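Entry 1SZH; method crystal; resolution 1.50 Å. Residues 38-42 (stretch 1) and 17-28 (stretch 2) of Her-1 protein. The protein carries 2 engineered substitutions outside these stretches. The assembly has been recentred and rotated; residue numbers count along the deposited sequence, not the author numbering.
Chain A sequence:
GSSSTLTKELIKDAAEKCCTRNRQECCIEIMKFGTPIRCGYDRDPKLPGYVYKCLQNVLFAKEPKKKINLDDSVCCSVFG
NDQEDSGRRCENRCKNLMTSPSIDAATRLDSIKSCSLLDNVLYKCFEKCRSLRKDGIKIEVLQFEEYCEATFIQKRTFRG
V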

# COMPACT_ATOMS: atom_id res chain seq x y z
N ARG A 38 4.81 -0.31 11.81
CA ARG A 38 4.37 -1.04 13.00
C ARG A 38 4.75 -0.04 14.09
O ARG A 38 3.93 0.81 14.49
CB ARG A 38 5.12 -2.38 13.09
CG ARG A 38 4.68 -3.31 11.95
CD ARG A 38 5.19 -4.75 12.07
NE ARG A 38 4.64 -5.58 11.01
CZ ARG A 38 4.93 -6.87 10.82
NH1 ARG A 38 5.78 -7.49 11.63
NH2 ARG A 38 4.37 -7.53 9.81
N CYS A 39 5.96 -0.13 14.58
CA CYS A 39 6.47 0.85 15.50
C CYS A 39 5.80 1.07 16.85
O CYS A 39 5.99 2.12 17.46
CB CYS A 39 6.58 2.18 14.74
SG CYS A 39 7.57 1.99 13.23
N GLY A 40 5.00 0.12 17.30
CA GLY A 40 4.39 0.29 18.60
C GLY A 40 3.22 1.24 18.64
O GLY A 40 2.86 1.75 19.70
N TYR A 41 2.62 1.49 17.49
CA TYR A 41 1.45 2.36 17.43
C TYR A 41 0.31 1.37 17.69
O TYR A 41 -0.36 0.92 16.76
CB TYR A 41 1.36 3.02 16.05
CG TYR A 41 2.20 4.28 15.88
CD1 TYR A 41 3.27 4.34 14.96
CD2 TYR A 41 1.94 5.42 16.63
CE1 TYR A 41 4.05 5.49 14.81
CE2 TYR A 41 2.71 6.59 16.49
CZ TYR A 41 3.76 6.62 15.59
OH TYR A 41 4.54 7.76 15.50
N ASP A 42 0.12 1.02 18.97
CA ASP A 42 -0.89 0.04 19.41
C ASP A 42 -2.17 0.61 20.03
O ASP A 42 -3.27 0.13 19.73
CB ASP A 42 -0.28 -0.93 20.43
CG ASP A 42 0.94 -1.66 19.90
OD1 ASP A 42 0.85 -2.27 18.81
OD2 ASP A 42 2.00 -1.63 20.57
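Stretch 2 (17-28) KCCTRNRQECCI

Stretch 2 of Her-1 packs as a helix–loop–helix segment on a tight turn. Residues 17-18 end one helix, Cys19 is the first to leave helical angles, and a second helix runs through 24-28 with Arg23 at its N-cap position. Stretch 1 has no regular helix or strand; a type I' turn from Arg38 to Tyr41 is closed by a weak bond from Tyr41 N to Arg38 O (3.3 Å). The backbones come nearest at Cys39 and Cys26, CA to CA 5.7 Å, where a disulfide joins Cys39 SG to Cys26 SG (2.2 Å, chi3 -84°). A second disulfide, Cys19 SG to Cys27 SG (2.2 Å), ties the loop of stretch 2 to its second helix.

Arg23 donates to the two middle carbonyls of the turn, those of Cys39 and Gly40. Its NH2 donates to Gly40 O (2.8 Å, 160°), and its NE makes a weak bond to Cys39 O (2.8 Å, 129°); both oxygens lie at the guanidinium edge, leaving a face free to stack on Tyr41. The two planes are 16° apart, with Arg23 CZ 4.2 Å from the Tyr41 ring centroid and Arg23 CD over the same ring at 3.5 Å from its centroid. The remaining nitrogen, Arg23 NH1, turns back to Thr20 OG1 (3.1 Å), which itself donates to Asn22 OD1 (2.6 Å).

Tyr41 OH reaches the loop, accepting from Thr20 N (3.2 Å, 156°) and bonding to water 1 (2.6 Å from OH to the water O). That water donates to Cys18 O (2.8 Å from its O), bridging the hydroxyl to the end of the first helix. Thr20 O receives both Arg23 N (3.0 Å) and Gln24 NE2 (3.1 Å), while Cys27 N is satisfied within the second helix by Arg23 O (2.9 Å). Gly40, at phi/psi 77/20, has no CB to jam against the preceding carbonyl.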

# COMPACT_ATOMS: atom_id res chain seq x y z
N LYS A 17 8.72 14.64 10.89
CA LYS A 17 7.43 15.30 10.72
C LYS A 17 6.24 14.42 11.02
O LYS A 17 5.16 14.91 11.32
CB LYS A 17 7.30 15.80 9.28
CG LYS A 17 8.28 16.93 8.94
CD LYS A 17 8.18 17.36 7.50
CE LYS A 17 9.06 18.61 7.27
NZ LYS A 17 9.05 19.02 5.84
N CYS A 18 6.44 13.11 10.98
CA CYS A 18 5.32 12.20 11.12
C CYS A 18 5.28 11.23 12.29
O CYS A 18 4.20 10.77 12.64
CB CYS A 18 5.24 11.36 9.84
SG CYS A 18 5.14 12.34 8.32
N CYS A 19 6.44 10.90 12.85
CA CYS A 19 6.54 9.96 13.96
C CYS A 19 6.93 10.64 15.27
O CYS A 19 7.54 11.71 15.25
CB CYS A 19 7.58 8.90 13.58
SG CYS A 19 7.06 8.21 11.99
N THR A 20 6.56 10.02 16.39
CA THR A 20 6.90 10.57 17.71
C THR A 20 8.40 10.43 17.92
O THR A 20 9.07 9.65 17.22
CB THR A 20 6.19 9.81 18.83
OG1 THR A 20 6.61 8.44 18.82
CG2 THR A 20 4.67 9.88 18.64
N ARG A 21 8.95 11.16 18.88
CA ARG A 21 10.39 11.09 19.13
C ARG A 21 10.91 9.69 19.38
O ARG A 21 11.97 9.32 18.87
CB ARG A 21 10.77 11.97 20.32
CG ARG A 21 10.43 13.43 20.16
CD ARG A 21 11.31 14.09 19.12
NE ARG A 21 10.97 15.52 18.96
CZ ARG A 21 11.61 16.33 18.12
NH1 ARG A 21 12.61 15.88 17.36
NH2 ARG A 21 11.24 17.58 18.07
N ASN A 22 10.19 8.90 20.15
CA ASN A 22 10.66 7.56 20.48
C ASN A 22 10.52 6.57 19.33
O ASN A 22 11.11 5.49 19.37
CB ASN A 22 9.93 7.02 21.71
CG ASN A 22 8.47 6.72 21.44
OD1 ASN A 22 7.73 7.57 20.94
ND2 ASN A 22 8.04 5.51 21.79
N ARG A 23 9.76 6.94 18.30
CA ARG A 23 9.56 6.04 17.16
C ARG A 23 10.29 6.47 15.90
O ARG A 23 10.08 5.91 14.83
CB ARG A 23 8.06 5.89 16.88
CG ARG A 23 7.29 5.24 18.02
CD ARG A 23 5.84 5.12 17.64
NE ARG A 23 5.03 4.43 18.64
CZ ARG A 23 4.44 5.02 19.67
NH1 ARG A 23 4.57 6.33 19.86
NH2 ARG A 23 3.69 4.31 20.50
N GLN A 24 11.16 7.47 16.01
CA GLN A 24 11.91 7.95 14.86
C GLN A 24 12.71 6.87 14.16
O GLN A 24 12.65 6.73 12.93
CB GLN A 24 12.89 9.04 15.29
CG GLN A 24 12.24 10.29 15.74
CD GLN A 24 11.52 10.95 14.61
OE1 GLN A 24 12.15 11.34 13.62
NE2 GLN A 24 10.21 11.08 14.74
N GLU A 25 13.50 6.13 14.94
CA GLU A 25 14.34 5.09 14.38
C GLU A 25 13.53 4.03 13.70
O GLU A 25 13.91 3.53 12.64
CB GLU A 25 15.21 4.45 15.47
CG GLU A 25 16.39 5.30 15.90
CD GLU A 25 17.54 5.24 14.90
OE1 GLU A 25 17.36 5.64 13.73
OE2 GLU A 25 18.64 4.80 15.29
N CYS A 26 12.41 3.66 14.31
CA CYS A 26 11.56 2.64 13.73
C CYS A 26 10.99 3.14 12.40
O CYS A 26 10.94 2.39 11.43
CB CYS A 26 10.40 2.26 14.67
SG CYS A 26 9.35 0.95 14.03
N CYS A 27 10.55 4.39 12.36
CA CYS A 27 10.01 4.94 11.12
C CYS A 27 11.06 4.98 10.02
O CYS A 27 10.79 4.67 8.86
CB CYS A 27 9.42 6.33 11.38
SG CYS A 27 7.80 6.13 12.12
N ILE A 28 12.29 5.36 10.38
CA ILE A 28 13.38 5.38 9.41
C ILE A 28 13.61 3.97 8.90
O ILE A 28 13.79 3.75 7.70
CB ILE A 28 14.66 5.95 10.07
CG1 ILE A 28 14.48 7.46 10.27
CG2 ILE A 28 15.89 5.69 9.20
CD1 ILE A 28 15.50 8.08 11.21
O HOH W 1 3.16 9.88 15.08